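Peptidoglycan synthetase penicillin-binding protein 3 (Bifidobacterium adolescentis, PDB 4YE5) probably binds penicillin and, as a member of the transpeptidase family, probably cross-links peptidoglycan strands in building the bacterial cell wall. Local coordinates at residues Pro64-Lys69 with Gly80-Val85; Gly286-Val291 with Asn413-Ile418. All coordinates share one frame; numbering follows the deposited sequence.

Interaction 1. Residues Pro64-Lys69 with Gly80-Val85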
loop_
_atom_site.group_PDB
_atom_site.type_symbol
_atom_site.label_atom_id
_atom_site.label_comp_id
_atom_site.label_asym_id
_atom_site.label_seq_id
_atom_site.Cartn_x
_atom_site.Cartn_y
_atom_site.Cartn_z
ATOM N N PRO A 64 3.059 38.799 38.243
ATOM C CA PRO A 64 3.177 39.507 36.958
ATOM C C PRO A 64 4.183 40.663 37.036
ATOM O O PRO A 64 4.308 41.334 38.053
ATOM C CB PRO A 64 1.761 40.054 36.714
ATOM C CG PRO A 64 1.193 40.218 38.136
ATOM C CD PRO A 64 1.755 39.034 38.898
ATOM N N THR A 65 4.886 40.868 35.931
ATOM C CA THR A 65 5.888 41.912 35.812
ATOM C C THR A 65 5.255 43.216 35.345
ATOM O O THR A 65 4.529 43.243 34.354
ATOM C CB THR A 65 6.968 41.475 34.803
ATOM O OG1 THR A 65 7.668 40.344 35.343
ATOM C CG2 THR A 65 7.963 42.610 34.522
ATOM N N THR A 66 5.537 44.290 36.070
ATOM C CA THR A 66 5.029 45.613 35.736
ATOM C C THR A 66 5.801 46.193 34.546
ATOM O O THR A 66 7.041 46.137 34.505
ATOM C CB THR A 66 5.108 46.543 36.955
ATOM O OG1 THR A 66 4.277 46.015 38.004
ATOM C CG2 THR A 66 4.632 47.946 36.600
ATOM N N CYS A 67 5.067 46.711 33.557
ATOM C CA CYS A 67 5.703 47.322 32.390
ATOM C C CYS A 67 6.349 48.639 32.794
ATOM O O CYS A 67 5.733 49.452 33.474
ATOM C CB CYS A 67 4.690 47.519 31.251
ATOM S SG CYS A 67 3.983 45.960 30.626
ATOM N N THR A 68 7.614 48.828 32.426
ATOM C CA THR A 68 8.333 50.048 32.783
ATOM C C THR A 68 9.249 50.323 31.611
ATOM O O THR A 68 9.251 49.577 30.640
ATOM C CB THR A 68 9.198 49.900 34.087
ATOM O OG1 THR A 68 10.284 48.989 33.856
ATOM C CG2 THR A 68 8.376 49.412 35.267
ATOM N N LYS A 69 10.056 51.366 31.686
ATOM C CA LYS A 69 10.964 51.598 30.567
ATOM C C LYS A 69 12.065 50.541 30.565
ATOM O O LYS A 69 12.713 50.325 29.553
ATOM C CB LYS A 69 11.544 53.011 30.586
ATOM C CG LYS A 69 12.505 53.284 31.718
ATOM C CD LYS A 69 12.991 54.732 31.667
ATOM C CE LYS A 69 11.885 55.699 32.068
ATOM N NZ LYS A 69 11.603 55.600 33.519
ATOM N N GLY A 80 -3.121 48.221 28.946
ATOM C CA GLY A 80 -2.054 49.171 29.210
ATOM C C GLY A 80 -1.739 49.457 30.670
ATOM O O GLY A 80 -1.046 50.430 30.970
ATOM N N LYS A 81 -2.241 48.621 31.575
ATOM C CA LYS A 81 -2.045 48.820 33.016
ATOM C C LYS A 81 -1.614 47.501 33.667
ATOM O O LYS A 81 -1.881 46.429 33.119
ATOM C CB LYS A 81 -3.342 49.323 33.674
ATOM C CG LYS A 81 -3.859 50.671 33.137
ATOM C CD LYS A 81 -3.010 51.848 33.637
ATOM C CE LYS A 81 -3.267 53.116 32.826
ATOM N NZ LYS A 81 -2.882 52.945 31.391
ATOM N N PRO A 82 -0.953 47.575 34.836
ATOM C CA PRO A 82 -0.530 46.350 35.530
ATOM C C PRO A 82 -1.706 45.434 35.853
ATOM O O PRO A 82 -2.848 45.898 35.988
ATOM C CB PRO A 82 0.099 46.878 36.822
ATOM C CG PRO A 82 0.547 48.284 36.472
ATOM C CD PRO A 82 -0.506 48.794 35.536
ATOM N N VAL A 83 -1.419 44.144 35.970
ATOM C CA VAL A 83 -2.455 43.135 36.179
ATOM C C VAL A 83 -3.156 43.386 37.529
ATOM O O VAL A 83 -4.379 43.277 37.628
ATOM C CB VAL A 83 -1.868 41.706 36.085
ATOM C CG1 VAL A 83 -2.914 40.661 36.421
ATOM C CG2 VAL A 83 -1.284 41.449 34.675
ATOM N N GLY A 84 -2.380 43.741 38.553
ATOM C CA GLY A 84 -2.950 44.195 39.818
ATOM C C GLY A 84 -3.197 43.130 40.877
ATOM O O GLY A 84 -3.466 43.454 42.019
ATOM N N VAL A 85 -3.118 41.859 40.495
ATOM C CA VAL A 85 -3.237 40.757 41.445
ATOM C C VAL A 85 -2.111 39.783 41.142
ATOM O O VAL A 85 -1.332 40.032 40.227
ATOM C CB VAL A 85 -4.603 40.032 41.334
ATOM C CG1 VAL A 85 -5.716 40.905 41.920
ATOM C CG2 VAL A 85 -4.915 39.649 39.876
#
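From P64 to T66 the chain passes V83 and P82 in the opposite direction, with the CA atoms of T66 and P82 5.6 Å apart and those of P64 and V83 6.7 Å apart. Both runs are irregular loop, and what joins them is side-chain contact, without a hydrogen bond from one to the other. P64 does most of the touching. Its ring lies against the branch point of V83: CB of P64 stands 3.9 Å from CG2 of V83, and CG of P64 is 4.0 Å from CB of V83. With chi1 at 175°, CG1 of V83 lies opposite the backbone N and CG2 beside it, the position from which CG2 meets CB of P64. CG and CD of the same ring reach the backbone beyond G84, where CG of P64 comes to 3.3 Å and CD to 3.5 Å of the carbonyl O of V85. Farther along, the contact thins to one apolar touch, CG2 of T66 against CG of P82 at 4.1 Å; T66, with chi1 -62°, holds this methyl anti to its own N. V83 is the buried member, packed with P64 against A90 of helix 87-99, while its carbonyl O accepts a hydrogen bond from R93. C67 is tied to C75 by a disulfide. The arrangement is that of a long surface loop folded back on itself between helices 56-61 and 87-99, pinned by a disulfide and the packing of P64 on V83, at the outer end of the region assigned to the penicillin-binding protein dimerisation family.

Interaction 2. Residues Gly286-Val291 with Asn413-Ile418; sequences GSIGKV and NAISVI
V291 lays its CG1 methyl over the branch of I418, 3.7 Å from CG1 and 4.0 Å from CD1 of that residue. The valine methyl is anti to the backbone N (chi1 172°), and the bond from the V291 backbone to its side chain already heads for helix 408-419. Three residues back along both segments, I288 meets I415: CG2 of I288 and CD1 of I415 are 3.9 Å apart, and the two side chains cross nearly at right angles. The backbone of I415 does not aim its side chain straight across; the chain bends at both torsions, chi1 -67° and chi2 -61°, and this carries CD1 forward to the facing segment. There the methyl also meets CG1 of V291 at 4.2 Å, so the end of I415 bridges I288 and V291. The CA atoms of V291 and I415 stay 7.8 Å apart, and side chains fill the interval. M461 and M465 of helix 455-470 press on V291, and M461 also touches I418; I415 also packs on I509, and I288 on D505, both of strand 501-510. The polar members of 286-291 are turned from this interface: NZ of K290 donates to OG of S287 at 2.8 Å, and K486 NZ is hydrogen-bonded to the same hydroxyl. S287 and K290 match the SxxK pattern at a helix start, consistent with the nucleophile site of penicillin-binding transpeptidases. The contact itself is wholly aliphatic and buried, its cohesion coming from shape and exclusion of water; the segment that carries this probable active-site pair and leads into helix 290-299 is thus set into the domain through its aliphatic side chains I288 and V291, while the side chains of S287 and K290 are engaged elsewhere.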
loop_
_atom_site.group_PDB
_atom_site.type_symbol
_atom_site.label_atom_id
_atom_site.label_comp_id
_atom_site.label_asym_id
_atom_site.label_seq_id
_atom_site.Cartn_x
_atom_site.Cartn_y
_atom_site.Cartn_z
ATOM N N GLY A 286 -1.478 -21.497 -9.623
ATOM C CA GLY A 286 -1.981 -22.397 -10.648
ATOM C C GLY A 286 -1.318 -22.154 -12.005
ATOM O O GLY A 286 -0.156 -21.750 -12.072
ATOM N N SER A 287 -2.071 -22.344 -13.084
ATOM C CA SER A 287 -1.505 -22.374 -14.440
ATOM C C SER A 287 -0.786 -21.076 -14.871
ATOM O O SER A 287 0.074 -21.104 -15.749
ATOM C CB SER A 287 -2.593 -22.787 -15.455
ATOM O OG SER A 287 -2.067 -22.890 -16.784
ATOM N N ILE A 288 -1.108 -19.943 -14.243
ATOM C CA ILE A 288 -0.337 -18.724 -14.511
ATOM C C ILE A 288 1.154 -18.969 -14.232
ATOM O O ILE A 288 2.023 -18.435 -14.914
ATOM C CB ILE A 288 -0.863 -17.514 -13.668
ATOM C CG1 ILE A 288 -2.384 -17.400 -13.842
ATOM C CG2 ILE A 288 -0.115 -16.204 -14.074
ATOM C CD1 ILE A 288 -3.001 -16.112 -13.327
ATOM N N GLY A 289 1.434 -19.794 -13.229
ATOM C CA GLY A 289 2.796 -20.203 -12.918
ATOM C C GLY A 289 3.572 -20.901 -14.039
ATOM O O GLY A 289 4.813 -20.962 -13.986
ATOM N N LYS A 290 2.866 -21.425 -15.044
ATOM C CA LYS A 290 3.531 -22.070 -16.181
ATOM C C LYS A 290 4.362 -21.048 -16.941
ATOM O O LYS A 290 5.339 -21.412 -17.612
ATOM C CB LYS A 290 2.516 -22.663 -17.171
ATOM C CG LYS A 290 1.724 -23.897 -16.686
ATOM C CD LYS A 290 0.881 -24.392 -17.876
ATOM C CE LYS A 290 0.097 -25.673 -17.552
ATOM N NZ LYS A 290 -0.907 -25.474 -16.487
ATOM N N VAL A 291 3.960 -19.776 -16.879
ATOM C CA VAL A 291 4.731 -18.726 -17.561
ATOM C C VAL A 291 6.167 -18.707 -17.056
ATOM O O VAL A 291 7.112 -18.582 -17.840
ATOM C CB VAL A 291 4.087 -17.336 -17.408
ATOM C CG1 VAL A 291 5.017 -16.238 -17.969
ATOM C CG2 VAL A 291 2.746 -17.329 -18.163
ATOM N N ASN A 413 4.255 -8.777 -10.455
ATOM C CA ASN A 413 5.618 -8.434 -10.820
ATOM C C ASN A 413 6.272 -9.497 -11.718
ATOM O O ASN A 413 7.017 -9.158 -12.633
ATOM C CB ASN A 413 6.505 -8.184 -9.591
ATOM C CG ASN A 413 7.572 -7.128 -9.859
ATOM O OD1 ASN A 413 7.377 -6.241 -10.701
ATOM N ND2 ASN A 413 8.700 -7.210 -9.148
ATOM N N ALA A 414 5.994 -10.767 -11.455
ATOM C CA ALA A 414 6.551 -11.852 -12.282
ATOM C C ALA A 414 6.027 -11.752 -13.715
ATOM O O ALA A 414 6.774 -11.870 -14.683
ATOM C CB ALA A 414 6.198 -13.224 -11.677
ATOM N N ILE A 415 4.727 -11.533 -13.857
ATOM C CA ILE A 415 4.153 -11.319 -15.181
ATOM C C ILE A 415 4.698 -10.056 -15.864
ATOM O O ILE A 415 4.894 -10.032 -17.088
ATOM C CB ILE A 415 2.618 -11.279 -15.103
ATOM C CG1 ILE A 415 2.097 -12.670 -14.703
ATOM C CG2 ILE A 415 2.004 -10.805 -16.432
ATOM C CD1 ILE A 415 2.458 -13.781 -15.715
ATOM N N SER A 416 4.961 -9.014 -15.083
ATOM C CA SER A 416 5.514 -7.783 -15.644
ATOM C C SER A 416 6.839 -8.058 -16.354
ATOM O O SER A 416 7.193 -7.368 -17.320
ATOM C CB SER A 416 5.746 -6.729 -14.555
ATOM O OG SER A 416 7.016 -6.918 -13.959
ATOM N N VAL A 417 7.567 -9.067 -15.884
ATOM C CA VAL A 417 8.870 -9.403 -16.495
ATOM C C VAL A 417 8.705 -9.697 -17.988
ATOM O O VAL A 417 9.518 -9.263 -18.815
ATOM C CB VAL A 417 9.534 -10.642 -15.829
ATOM C CG1 VAL A 417 10.722 -11.141 -16.661
ATOM C CG2 VAL A 417 9.964 -10.314 -14.427
ATOM N N ILE A 418 7.651 -10.437 -18.332
ATOM C CA ILE A 418 7.368 -10.740 -19.740
ATOM C C ILE A 418 6.960 -9.483 -20.529
ATOM O O ILE A 418 7.223 -9.359 -21.730
ATOM C CB ILE A 418 6.214 -11.780 -19.881
ATOM C CG1 ILE A 418 6.440 -12.999 -18.973
ATOM C CG2 ILE A 418 6.011 -12.179 -21.321
ATOM C CD1 ILE A 418 7.804 -13.660 -19.121
#

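Overall arrangement
Interaction 1 is a surface contact, its centre about 58 Å from the centre of the chain, and interaction 2 a buried one, its centre about 22 Å from it; the two lie on opposite sides of that point, their nearest atoms about 65 Å apart. They share no helix or strand. Interaction 1 joins two runs of a single loop in the dimerisation region; interaction 2 brings helix 408-419 against the start of helix 290-299, across more than 120 residues, in the transpeptidase domain. Both are chiefly apolar, but the first sets a proline ring on a carbonyl oxygen, in a loop that also holds a disulfide, whereas the second is entirely branched aliphatic side chains in a core.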